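Local coordinates for protein putative glutathionylspermidine synthase (Methylobacillus flagellatus, PDB 3N6X) that is of unproven function but, as a circularly permuted ATP-grasp family member, probably acts as an ATP-dependent ligase related to glutathionylspermidine synthases, at residues 11-16 with 22-27; 259-262 with 267-270; 347-352 with 356-361. One frame throughout, in Å; residues are numbered along the deposited sequence.

Contact 1 of 3, residues 11-16 with 22-27; sequences DEMFLQ and PIYAEY
Met13, a selenomethionine, runs across the ring of Tyr24, and this pair carries most of the contact. Its CB stands over one ring face, 4.0 Å from the Tyr24 ring centroid and 21° off the normal, meeting the CH-pi criterion. Met13 CG sits 3.4 Å from Tyr24 CB. With CG anti to the backbone N (chi1 -173°), the chain crosses the tyrosine at about a right angle and then bends at its last torsion, bringing Met13 CE to 3.3 Å from Tyr24 CD1 and 3.7 Å from Tyr27 CD2. The selenium lies obliquely to the Tyr24 ring, 5.2 Å from its centroid, a Met-aromatic contact. Beside it, Glu12 O, which also accepts from Arg21 NH1, comes obliquely to 3.3 Å from Tyr24 CD2, while the Glu12 carboxylate turns elsewhere, to Arg77, Arg151 and Ser412. The Tyr24 hydroxyl reaches the backbone of Pro76 and Ile78, fixing the far end of the ring. In the next shell, Asp11 OD2 accepts from two backbone amides: Met13 N at 2.8 Å, from above the carboxylate plane, and Phe14 N, nearly straight at 171°. These two bonds hold the bend from which Met13 projects. Strand 413-418 lies alongside, Thr413 bonding to Asp11 and Glu12. The arrangement is an Asx turn in the N-terminal segment, packed by a Met-aromatic contact on Tyr24 and by Met13 CE on Tyr27 of helix 25-33.

Contact 2 of 3, residues 259-262 with 267-270; sequences VYMR and PKRV
Strands 259-261 and 268-275 form a beta hairpin, and Met261 and Lys268 are its antiparallel hydrogen-bonded pair nearest the loop. Met261 N donates to Lys268 O at 2.6 Å, and Lys268 N returns a bond to Met261 O at 2.8 Å, both at 170°; the returning donor lies in the carbonyl plane. Farther from the loop, Val270 N points straight at Val259 O, 2.8 Å away. A water extends this end: it accepts from Val259 N and Arg269 NE and donates to Val270 O, linking both strands to a side chain. Arg269 also bonds through NH2 to Gly306 O.

Tyr260 and Arg269 are the non-hydrogen-bonded pair, with CA atoms 4.3 Å apart. On their face, Tyr260 CE1 lies 3.9 Å from Arg269 CB, and Tyr260 CD1 is equally far from Pro267 CB; Arg255 makes a cation-pi contact with the same ring. On the other face, Met261 and Lys268 run side by side, CE of Met261 meeting CD of Lys268 at 3.8 Å, while Val270 CG2 packs on Met261 CB. Strand 252-254 flanks 259-261 on its other side, so the arrangement is that of an antiparallel hairpin built into a larger mixed sheet.

Contact 3 of 3, residues 347-352 with 356-361; sequences YQLSKA and KYVLDN
Tyr347 reaches from strand 347-348 to helix 352-360, and its atoms meet two successive helix residues. At its root, Tyr347 CB lies 3.6 Å from Val358 CG2, and CG is 3.8 Å from the same methyl. Chi1 of -60° sets CG anti to the carbonyl carbon, which carries the ring past Val358 to Tyr357, whose side chain it crosses at a slant. There Tyr347 CE1 comes to 3.6 Å from Tyr357 CD1, and CZ to 3.5 Å from Tyr357 CE1. The tip, Tyr347 OH, ends 3.3 Å from Tyr357 CE1. The ring planes differ by only 14°, but with centroids 4.9 Å apart they barely overlap.

Leu349 completes the apolar patch, its CD1 standing 4.0 Å from Val358 CG2; both residues also touch Ala405 of the neighbouring strand. Asn361 ND2 lies over one face of the Tyr357 ring while donating to Tyr357 O. A type I turn from Gln348 to Lys351 reverses the chain, and Lys356 N bonds to Ala352 O in the first helical turn. Between strand and helix the grip is probably mainly van der Waals contact among methyls and ring atoms, the Tyr347 hydroxyl oxygen included, whereas the one hydrogen bond joining the two segments belongs to the helix.

How the contacts relate
From the N terminus, the three contacts come in series, none nested in or crossing another. Contact 1 closes a loop of five intervening residues and joins the N-terminal segment to the start of helix 25-33. Contact 2 closes the loop 262-267 of a hairpin within the six-stranded mixed sheet, and contact 3 a strand-to-helix connection, tying an outermost strand of the four-stranded antiparallel sheet to helix 352-360; both fall within the circularly permuted ATP-grasp range. The centres of contacts 1 and 2 are about 53 Å apart, those of 2 and 3 about 51 Å, and those of 1 and 3 about 39 Å. Each is a local closure in a separate region of the fold.

Contact 1 of 3, residues 11-16 with 22-27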
ATOM      1  N   ASP A  11      11.697  -8.829  17.989  1.00 76.17           N
ATOM      2  CA  ASP A  11      12.445  -7.639  17.571  1.00 75.64           C
ATOM      3  C   ASP A  11      13.303  -7.943  16.350  1.00 78.97           C
ATOM      4  O   ASP A  11      13.891  -9.027  16.262  1.00 78.50           O
ATOM      5  CB  ASP A  11      13.303  -7.069  18.716  1.00 76.89           C
ATOM      6  CG  ASP A  11      13.891  -5.697  18.400  1.00 81.95           C
ATOM      7  OD1 ASP A  11      13.171  -4.690  18.564  1.00 79.42           O
ATOM      8  OD2 ASP A  11      15.058  -5.639  17.963  1.00 90.13           O
ATOM      9  N   GLU A  12      13.364  -6.989  15.398  1.00 74.98           N
ATOM     10  CA  GLU A  12      14.137  -7.137  14.161  1.00 74.69           C
ATOM     11  C   GLU A  12      15.648  -7.231  14.437  1.00 79.01           C
ATOM     12  O   GLU A  12      16.350  -7.932  13.715  1.00 77.96           O
ATOM     13  CB  GLU A  12      13.847  -5.974  13.174  1.00 75.94           C
ATOM     14  CG  GLU A  12      12.373  -5.751  12.831  1.00 84.62           C
ATOM     15  CD  GLU A  12      11.687  -6.780  11.940  1.00 92.91           C
ATOM     16  OE1 GLU A  12      12.393  -7.558  11.256  1.00 73.06           O
ATOM     17  OE2 GLU A  12      10.436  -6.754  11.873  1.00 75.49           O
HETATM   18  N   MSE A  13      16.145  -6.518  15.480  1.00 77.16           N
HETATM   19  CA  MSE A  13      17.578  -6.478  15.817  1.00 77.67           C
HETATM   20  C   MSE A  13      17.976  -7.421  16.964  1.00 83.70           C
HETATM   21  O   MSE A  13      18.931  -8.180  16.813  1.00 81.91           O
HETATM   22  CB  MSE A  13      18.018  -5.031  16.126  1.00 79.78           C
HETATM   23  CG  MSE A  13      19.525  -4.855  16.320  1.00 86.72           C
HETATM   24 SE   MSE A  13      20.045  -3.074  16.964  0.75 94.65          SE
HETATM   25  CE  MSE A  13      19.732  -2.013  15.420  1.00 91.02           C
ATOM     26  N   PHE A  14      17.278  -7.334  18.125  1.00 83.34           N
ATOM     27  CA  PHE A  14      17.632  -8.111  19.325  1.00 84.47           C
ATOM     28  C   PHE A  14      16.895  -9.446  19.463  1.00 91.28           C
ATOM     29  O   PHE A  14      15.664  -9.476  19.512  1.00 91.34           O
ATOM     30  CB  PHE A  14      17.497  -7.256  20.595  1.00 86.29           C
ATOM     31  CG  PHE A  14      18.263  -5.953  20.531  1.00 87.85           C
ATOM     32  CD1 PHE A  14      19.647  -5.932  20.683  1.00 90.73           C
ATOM     33  CD2 PHE A  14      17.606  -4.750  20.295  1.00 89.86           C
ATOM     34  CE1 PHE A  14      20.356  -4.731  20.609  1.00 91.55           C
ATOM     35  CE2 PHE A  14      18.316  -3.548  20.224  1.00 92.62           C
ATOM     36  CZ  PHE A  14      19.686  -3.545  20.383  1.00 90.62           C
ATOM     37  N   LEU A  15      17.672 -10.552  19.567  1.00 89.77           N
ATOM     38  CA  LEU A  15      17.178 -11.934  19.686  1.00 90.77           C
ATOM     39  C   LEU A  15      16.534 -12.247  21.062  1.00 97.85           C
ATOM     40  O   LEU A  15      16.139 -11.326  21.787  1.00 97.56           O
ATOM     41  CB  LEU A  15      18.323 -12.933  19.396  1.00 90.78           C
ATOM     42  CG  LEU A  15      18.479 -13.386  17.944  1.00 95.38           C
ATOM     43  CD1 LEU A  15      19.896 -13.862  17.669  1.00 95.47           C
ATOM     44  CD2 LEU A  15      17.471 -14.476  17.591  1.00 97.39           C
ATOM     45  N   GLN A  16      16.419 -13.575  21.402  1.00 96.50           N
ATOM     46  CA  GLN A  16      15.819 -14.099  22.646  1.00 97.09           C
ATOM     47  C   GLN A  16      16.342 -13.399  23.909  1.00102.20           C
ATOM     48  O   GLN A  16      15.557 -13.095  24.815  1.00101.87           O
ATOM     49  CB  GLN A  16      16.032 -15.617  22.749  1.00 98.50           C
ATOM     50  N   PRO A  22      22.098 -11.638  13.455  1.00 61.65           N
ATOM     51  CA  PRO A  22      23.222 -11.466  12.509  1.00 60.93           C
ATOM     52  C   PRO A  22      23.089 -10.307  11.514  1.00 63.52           C
ATOM     53  O   PRO A  22      24.070  -9.595  11.277  1.00 64.39           O
ATOM     54  CB  PRO A  22      23.296 -12.816  11.801  1.00 62.75           C
ATOM     55  CG  PRO A  22      22.804 -13.790  12.809  1.00 67.27           C
ATOM     56  CD  PRO A  22      21.804 -13.068  13.692  1.00 62.76           C
ATOM     57  N   ILE A  23      21.869 -10.089  10.967  1.00 56.26           N
ATOM     58  CA  ILE A  23      21.603  -9.046   9.971  1.00 54.30           C
ATOM     59  C   ILE A  23      21.895  -7.623  10.463  1.00 54.33           C
ATOM     60  O   ILE A  23      22.267  -6.769   9.664  1.00 52.14           O
ATOM     61  CB  ILE A  23      20.175  -9.188   9.349  1.00 57.02           C
ATOM     62  CG1 ILE A  23      20.083  -8.435   8.006  1.00 57.29           C
ATOM     63  CG2 ILE A  23      19.067  -8.758  10.338  1.00 56.19           C
ATOM     64  CD1 ILE A  23      19.112  -8.916   7.124  1.00 62.34           C
ATOM     65  N   TYR A  24      21.734  -7.374  11.766  1.00 50.19           N
ATOM     66  CA  TYR A  24      21.945  -6.049  12.349  1.00 49.18           C
ATOM     67  C   TYR A  24      23.339  -5.868  13.018  1.00 53.51           C
ATOM     68  O   TYR A  24      23.607  -4.798  13.572  1.00 53.41           O
ATOM     69  CB  TYR A  24      20.841  -5.748  13.354  1.00 49.40           C
ATOM     70  CG  TYR A  24      19.625  -5.085  12.752  1.00 49.70           C
ATOM     71  CD1 TYR A  24      19.567  -3.702  12.592  1.00 50.17           C
ATOM     72  CD2 TYR A  24      18.507  -5.833  12.385  1.00 50.08           C
ATOM     73  CE1 TYR A  24      18.432  -3.079  12.075  1.00 48.86           C
ATOM     74  CE2 TYR A  24      17.367  -5.221  11.862  1.00 50.61           C
ATOM     75  CZ  TYR A  24      17.339  -3.844  11.698  1.00 54.98           C
ATOM     76  OH  TYR A  24      16.223  -3.236  11.190  1.00 54.47           O
ATOM     77  N   ALA A  25      24.205  -6.913  12.984  1.00 50.10           N
ATOM     78  CA  ALA A  25      25.540  -6.878  13.620  1.00 49.92           C
ATOM     79  C   ALA A  25      26.390  -5.723  13.080  1.00 54.29           C
ATOM     80  O   ALA A  25      26.900  -4.910  13.866  1.00 54.33           O
ATOM     81  CB  ALA A  25      26.262  -8.208  13.407  1.00 50.25           C
ATOM     82  N   GLU A  26      26.476  -5.608  11.733  1.00 49.52           N
ATOM     83  CA  GLU A  26      27.222  -4.550  11.061  1.00 48.20           C
ATOM     84  C   GLU A  26      26.685  -3.153  11.401  1.00 50.68           C
ATOM     85  O   GLU A  26      27.476  -2.210  11.524  1.00 51.37           O
ATOM     86  CB  GLU A  26      27.248  -4.784   9.549  1.00 49.33           C
ATOM     87  CG  GLU A  26      28.332  -4.007   8.828  1.00 61.16           C
ATOM     88  CD  GLU A  26      29.754  -4.417   9.161  1.00 72.84           C
ATOM     89  OE1 GLU A  26      30.085  -5.609   8.974  1.00 57.64           O
ATOM     90  OE2 GLU A  26      30.542  -3.543   9.587  1.00 64.33           O
ATOM     91  N   TYR A  27      25.354  -3.018  11.583  1.00 45.17           N
ATOM     92  CA  TYR A  27      24.759  -1.728  11.948  1.00 44.00           C
ATOM     93  C   TYR A  27      25.134  -1.364  13.382  1.00 51.08           C
ATOM     94  O   TYR A  27      25.418  -0.201  13.662  1.00 51.15           O
ATOM     95  CB  TYR A  27      23.222  -1.730  11.758  1.00 43.23           C
ATOM     96  CG  TYR A  27      22.584  -0.390  12.074  1.00 42.24           C
ATOM     97  CD1 TYR A  27      22.529   0.620  11.119  1.00 43.47           C
ATOM     98  CD2 TYR A  27      22.086  -0.113  13.348  1.00 41.86           C
ATOM     99  CE1 TYR A  27      21.986   1.869  11.417  1.00 43.06           C
ATOM    100  CE2 TYR A  27      21.550   1.138  13.660  1.00 41.88           C
ATOM    101  CZ  TYR A  27      21.495   2.123  12.688  1.00 48.82           C
ATOM    102  OH  TYR A  27      20.968   3.365  12.976  1.00 50.59           O
TER

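Contact 2 of 3, residues 259-262 with 267-270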
ATOM      1  N   VAL A 259      -8.891   9.493 -26.722  1.00 29.73           N
ATOM      2  CA  VAL A 259      -8.675  10.548 -25.735  1.00 29.68           C
ATOM      3  C   VAL A 259      -7.505  11.359 -26.232  1.00 34.18           C
ATOM      4  O   VAL A 259      -6.499  10.781 -26.683  1.00 34.40           O
ATOM      5  CB  VAL A 259      -8.404   9.952 -24.310  1.00 33.30           C
ATOM      6  CG1 VAL A 259      -8.105  11.052 -23.291  1.00 32.21           C
ATOM      7  CG2 VAL A 259      -9.576   9.096 -23.849  1.00 33.26           C
ATOM      8  N   TYR A 260      -7.630  12.694 -26.184  1.00 29.63           N
ATOM      9  CA  TYR A 260      -6.588  13.588 -26.657  1.00 28.43           C
ATOM     10  C   TYR A 260      -6.131  14.507 -25.573  1.00 31.66           C
ATOM     11  O   TYR A 260      -6.923  14.904 -24.727  1.00 31.49           O
ATOM     12  CB  TYR A 260      -7.097  14.418 -27.858  1.00 29.59           C
ATOM     13  CG  TYR A 260      -7.401  13.577 -29.074  1.00 30.06           C
ATOM     14  CD1 TYR A 260      -6.412  13.283 -30.007  1.00 31.96           C
ATOM     15  CD2 TYR A 260      -8.666  13.040 -29.275  1.00 30.54           C
ATOM     16  CE1 TYR A 260      -6.664  12.443 -31.087  1.00 31.09           C
ATOM     17  CE2 TYR A 260      -8.939  12.228 -30.373  1.00 31.74           C
ATOM     18  CZ  TYR A 260      -7.930  11.919 -31.268  1.00 36.88           C
ATOM     19  OH  TYR A 260      -8.187  11.125 -32.349  1.00 39.81           O
HETATM   20  N   MSE A 261      -4.859  14.892 -25.613  1.00 28.90           N
HETATM   21  CA  MSE A 261      -4.319  15.889 -24.716  1.00 28.87           C
HETATM   22  C   MSE A 261      -4.178  17.197 -25.507  1.00 35.03           C
HETATM   23  O   MSE A 261      -3.743  17.166 -26.658  1.00 33.77           O
HETATM   24  CB  MSE A 261      -2.964  15.439 -24.166  1.00 30.35           C
HETATM   25  CG  MSE A 261      -2.377  16.409 -23.133  1.00 36.57           C
HETATM   26 SE   MSE A 261      -0.590  15.908 -22.565  0.75 44.47          SE
HETATM   27  CE  MSE A 261       0.018  15.008 -24.138  1.00 40.42           C
ATOM     28  N   ARG A 262      -4.594  18.328 -24.911  1.00 33.97           N
ATOM     29  CA  ARG A 262      -4.504  19.641 -25.559  1.00 34.70           C
ATOM     30  C   ARG A 262      -3.058  20.132 -25.586  1.00 42.53           C
ATOM     31  O   ARG A 262      -2.404  20.195 -24.541  1.00 43.10           O
ATOM     32  CB  ARG A 262      -5.367  20.686 -24.820  1.00 34.73           C
ATOM     33  CG  ARG A 262      -6.812  20.272 -24.559  1.00 41.01           C
ATOM     34  CD  ARG A 262      -7.561  21.381 -23.840  1.00 38.57           C
ATOM     35  NE  ARG A 262      -8.786  20.903 -23.201  1.00 35.14           N
ATOM     36  CZ  ARG A 262      -9.949  20.779 -23.827  1.00 46.21           C
ATOM     37  NH1 ARG A 262     -10.054  21.090 -25.114  1.00 33.47           N
ATOM     38  NH2 ARG A 262     -11.012  20.322 -23.180  1.00 34.78           N
ATOM     39  N   PRO A 267      -4.149  18.604 -30.990  1.00 38.58           N
ATOM     40  CA  PRO A 267      -4.484  17.525 -30.040  1.00 37.49           C
ATOM     41  C   PRO A 267      -3.542  16.326 -30.155  1.00 39.95           C
ATOM     42  O   PRO A 267      -3.355  15.802 -31.254  1.00 40.36           O
ATOM     43  CB  PRO A 267      -5.920  17.150 -30.430  1.00 39.00           C
ATOM     44  CG  PRO A 267      -6.030  17.529 -31.879  1.00 42.75           C
ATOM     45  CD  PRO A 267      -5.183  18.753 -32.040  1.00 38.63           C
ATOM     46  N   LYS A 268      -2.964  15.881 -29.018  1.00 34.08           N
ATOM     47  CA  LYS A 268      -2.089  14.707 -28.982  1.00 33.29           C
ATOM     48  C   LYS A 268      -2.836  13.487 -28.384  1.00 35.49           C
ATOM     49  O   LYS A 268      -3.259  13.543 -27.235  1.00 34.14           O
ATOM     50  CB  LYS A 268      -0.813  15.011 -28.165  1.00 35.48           C
ATOM     51  CG  LYS A 268       0.220  13.885 -28.231  1.00 47.97           C
ATOM     52  CD  LYS A 268       1.544  14.274 -27.588  1.00 58.48           C
ATOM     53  CE  LYS A 268       2.460  13.085 -27.405  1.00 70.68           C
ATOM     54  NZ  LYS A 268       2.730  12.378 -28.691  1.00 81.04           N
ATOM     55  N   ARG A 269      -2.949  12.377 -29.145  1.00 32.01           N
ATOM     56  CA  ARG A 269      -3.624  11.174 -28.639  1.00 32.18           C
ATOM     57  C   ARG A 269      -2.958  10.572 -27.406  1.00 35.05           C
ATOM     58  O   ARG A 269      -1.735  10.448 -27.356  1.00 34.39           O
ATOM     59  CB  ARG A 269      -3.811  10.102 -29.722  1.00 31.83           C
ATOM     60  CG  ARG A 269      -4.970   9.179 -29.383  1.00 41.33           C
ATOM     61  CD  ARG A 269      -5.070   7.995 -30.289  1.00 48.84           C
ATOM     62  NE  ARG A 269      -5.994   6.998 -29.744  1.00 49.62           N
ATOM     63  CZ  ARG A 269      -6.697   6.153 -30.488  1.00 63.70           C
ATOM     64  NH1 ARG A 269      -6.610   6.195 -31.814  1.00 53.77           N
ATOM     65  NH2 ARG A 269      -7.508   5.271 -29.916  1.00 43.42           N
ATOM     66  N   VAL A 270      -3.773  10.233 -26.397  1.00 30.98           N
ATOM     67  CA  VAL A 270      -3.301   9.609 -25.159  1.00 30.27           C
ATOM     68  C   VAL A 270      -3.670   8.139 -25.200  1.00 33.62           C
ATOM     69  O   VAL A 270      -4.835   7.806 -25.445  1.00 33.23           O
ATOM     70  CB  VAL A 270      -3.878  10.324 -23.910  1.00 33.93           C
ATOM     71  CG1 VAL A 270      -3.640   9.501 -22.642  1.00 33.23           C
ATOM     72  CG2 VAL A 270      -3.290  11.736 -23.767  1.00 33.03           C
TER
HETATM   73  O   HOH W   1      -6.967   7.300 -27.034  1.00 29.05           O

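Contact 3 of 3, residues 347-352 with 356-361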
ATOM      1  N   TYR A 347     -13.140  -9.717  11.630  1.00 35.48           N
ATOM      2  CA  TYR A 347     -14.570  -9.671  11.912  1.00 34.68           C
ATOM      3  C   TYR A 347     -15.166  -8.459  11.246  1.00 38.28           C
ATOM      4  O   TYR A 347     -14.598  -7.383  11.350  1.00 38.88           O
ATOM      5  CB  TYR A 347     -14.805  -9.600  13.434  1.00 34.79           C
ATOM      6  CG  TYR A 347     -14.248 -10.788  14.185  1.00 34.76           C
ATOM      7  CD1 TYR A 347     -14.994 -11.955  14.336  1.00 36.11           C
ATOM      8  CD2 TYR A 347     -12.980 -10.745  14.761  1.00 34.68           C
ATOM      9  CE1 TYR A 347     -14.503 -13.039  15.060  1.00 34.88           C
ATOM     10  CE2 TYR A 347     -12.472 -11.831  15.474  1.00 34.80           C
ATOM     11  CZ  TYR A 347     -13.228 -12.986  15.599  1.00 40.34           C
ATOM     12  OH  TYR A 347     -12.713 -14.089  16.243  1.00 42.27           O
ATOM     13  N   GLN A 348     -16.284  -8.623  10.531  1.00 34.65           N
ATOM     14  CA  GLN A 348     -16.974  -7.479   9.910  1.00 34.60           C
ATOM     15  C   GLN A 348     -18.191  -7.142  10.769  1.00 39.03           C
ATOM     16  O   GLN A 348     -19.156  -7.904  10.791  1.00 37.98           O
ATOM     17  CB  GLN A 348     -17.390  -7.782   8.454  1.00 35.77           C
ATOM     18  CG  GLN A 348     -16.207  -7.923   7.472  1.00 42.74           C
ATOM     19  CD  GLN A 348     -15.530  -9.271   7.611  1.00 66.83           C
ATOM     20  OE1 GLN A 348     -16.180 -10.326   7.589  1.00 64.98           O
ATOM     21  NE2 GLN A 348     -14.223  -9.262   7.860  1.00 59.92           N
ATOM     22  N   LEU A 349     -18.118  -6.028  11.527  1.00 35.74           N
ATOM     23  CA  LEU A 349     -19.178  -5.624  12.471  1.00 35.63           C
ATOM     24  C   LEU A 349     -20.501  -5.285  11.801  1.00 39.34           C
ATOM     25  O   LEU A 349     -21.513  -5.174  12.478  1.00 39.48           O
ATOM     26  CB  LEU A 349     -18.699  -4.512  13.430  1.00 35.18           C
ATOM     27  CG  LEU A 349     -17.784  -4.984  14.576  1.00 38.64           C
ATOM     28  CD1 LEU A 349     -16.388  -5.336  14.077  1.00 39.03           C
ATOM     29  CD2 LEU A 349     -17.677  -3.955  15.626  1.00 37.91           C
ATOM     30  N   SER A 350     -20.519  -5.264  10.457  1.00 35.55           N
ATOM     31  CA  SER A 350     -21.745  -5.145   9.667  1.00 34.64           C
ATOM     32  C   SER A 350     -22.546  -6.467   9.742  1.00 37.88           C
ATOM     33  O   SER A 350     -23.707  -6.501   9.340  1.00 37.70           O
ATOM     34  CB  SER A 350     -21.407  -4.839   8.212  1.00 36.77           C
ATOM     35  OG  SER A 350     -20.605  -5.860   7.641  1.00 42.93           O
ATOM     36  N   LYS A 351     -21.900  -7.560  10.229  1.00 32.96           N
ATOM     37  CA  LYS A 351     -22.518  -8.885  10.351  1.00 31.97           C
ATOM     38  C   LYS A 351     -22.878  -9.131  11.792  1.00 34.67           C
ATOM     39  O   LYS A 351     -22.046  -8.921  12.674  1.00 33.80           O
ATOM     40  CB  LYS A 351     -21.558  -9.983   9.833  1.00 33.26           C
ATOM     41  CG  LYS A 351     -21.223  -9.838   8.349  1.00 42.80           C
ATOM     42  CD  LYS A 351     -20.031 -10.706   7.946  1.00 52.16           C
ATOM     43  CE  LYS A 351     -19.507 -10.348   6.569  1.00 53.82           C
ATOM     44  NZ  LYS A 351     -18.366 -11.211   6.168  1.00 59.30           N
ATOM     45  N   ALA A 352     -24.136  -9.538  12.043  1.00 31.77           N
ATOM     46  CA  ALA A 352     -24.685  -9.743  13.387  1.00 31.08           C
ATOM     47  C   ALA A 352     -23.868 -10.719  14.241  1.00 35.69           C
ATOM     48  O   ALA A 352     -23.588 -10.424  15.407  1.00 35.75           O
ATOM     49  CB  ALA A 352     -26.131 -10.194  13.291  1.00 31.83           C
ATOM     50  N   LYS A 356     -21.826  -9.470  17.521  1.00 33.44           N
ATOM     51  CA  LYS A 356     -22.082 -10.126  18.805  1.00 32.91           C
ATOM     52  C   LYS A 356     -20.778 -10.592  19.447  1.00 38.79           C
ATOM     53  O   LYS A 356     -20.540 -10.313  20.624  1.00 38.00           O
ATOM     54  CB  LYS A 356     -23.052 -11.301  18.630  1.00 33.22           C
ATOM     55  CG  LYS A 356     -23.117 -12.232  19.842  1.00 35.66           C
ATOM     56  CD  LYS A 356     -24.181 -13.308  19.686  1.00 40.10           C
ATOM     57  CE  LYS A 356     -23.942 -14.235  18.521  1.00 47.60           C
ATOM     58  NZ  LYS A 356     -24.964 -15.307  18.466  1.00 59.36           N
ATOM     59  N   TYR A 357     -19.916 -11.270  18.661  1.00 36.74           N
ATOM     60  CA  TYR A 357     -18.638 -11.781  19.153  1.00 36.32           C
ATOM     61  C   TYR A 357     -17.724 -10.659  19.598  1.00 38.75           C
ATOM     62  O   TYR A 357     -17.192 -10.714  20.702  1.00 39.52           O
ATOM     63  CB  TYR A 357     -17.936 -12.667  18.090  1.00 37.74           C
ATOM     64  CG  TYR A 357     -16.638 -13.257  18.597  1.00 40.11           C
ATOM     65  CD1 TYR A 357     -15.436 -12.563  18.471  1.00 41.89           C
ATOM     66  CD2 TYR A 357     -16.623 -14.465  19.290  1.00 40.68           C
ATOM     67  CE1 TYR A 357     -14.249 -13.072  18.991  1.00 42.85           C
ATOM     68  CE2 TYR A 357     -15.440 -14.990  19.802  1.00 41.64           C
ATOM     69  CZ  TYR A 357     -14.256 -14.286  19.658  1.00 50.89           C
ATOM     70  OH  TYR A 357     -13.092 -14.791  20.180  1.00 54.32           O
ATOM     71  N   VAL A 358     -17.530  -9.645  18.739  1.00 34.03           N
ATOM     72  CA  VAL A 358     -16.633  -8.529  19.021  1.00 34.26           C
ATOM     73  C   VAL A 358     -17.008  -7.783  20.300  1.00 41.03           C
ATOM     74  O   VAL A 358     -16.149  -7.592  21.150  1.00 41.24           O
ATOM     75  CB  VAL A 358     -16.464  -7.584  17.805  1.00 37.30           C
ATOM     76  CG1 VAL A 358     -15.623  -6.358  18.170  1.00 37.37           C
ATOM     77  CG2 VAL A 358     -15.844  -8.324  16.632  1.00 36.49           C
ATOM     78  N   LEU A 359     -18.304  -7.404  20.462  1.00 38.17           N
ATOM     79  CA  LEU A 359     -18.772  -6.695  21.662  1.00 37.28           C
ATOM     80  C   LEU A 359     -18.620  -7.540  22.919  1.00 44.71           C
ATOM     81  O   LEU A 359     -18.404  -6.990  23.998  1.00 45.97           O
ATOM     82  CB  LEU A 359     -20.220  -6.235  21.498  1.00 36.27           C
ATOM     83  CG  LEU A 359     -20.457  -5.151  20.450  1.00 39.06           C
ATOM     84  CD1 LEU A 359     -21.919  -4.851  20.317  1.00 37.21           C
ATOM     85  CD2 LEU A 359     -19.679  -3.876  20.782  1.00 41.54           C
ATOM     86  N   ASP A 360     -18.672  -8.876  22.773  1.00 42.18           N
ATOM     87  CA  ASP A 360     -18.517  -9.801  23.898  1.00 43.50           C
ATOM     88  C   ASP A 360     -17.032 -10.050  24.280  1.00 50.56           C
ATOM     89  O   ASP A 360     -16.758 -10.481  25.395  1.00 50.66           O
ATOM     90  CB  ASP A 360     -19.237 -11.137  23.613  1.00 45.60           C
ATOM     91  CG  ASP A 360     -19.438 -12.005  24.846  1.00 60.66           C
ATOM     92  OD1 ASP A 360     -20.024 -11.503  25.843  1.00 60.40           O
ATOM     93  OD2 ASP A 360     -19.004 -13.178  24.821  1.00 68.40           O
ATOM     94  N   ASN A 361     -16.090  -9.795  23.350  1.00 47.86           N
ATOM     95  CA  ASN A 361     -14.660 -10.043  23.580  1.00 46.49           C
ATOM     96  C   ASN A 361     -13.822  -8.806  23.244  1.00 50.37           C
ATOM     97  O   ASN A 361     -12.652  -8.926  22.882  1.00 50.79           O
ATOM     98  CB  ASN A 361     -14.200 -11.251  22.760  1.00 41.29           C
ATOM     99  CG  ASN A 361     -14.944 -12.506  23.088  1.00 59.50           C
ATOM    100  OD1 ASN A 361     -14.609 -13.220  24.028  1.00 61.78           O
ATOM    101  ND2 ASN A 361     -15.981 -12.798  22.331  1.00 53.36           N
TER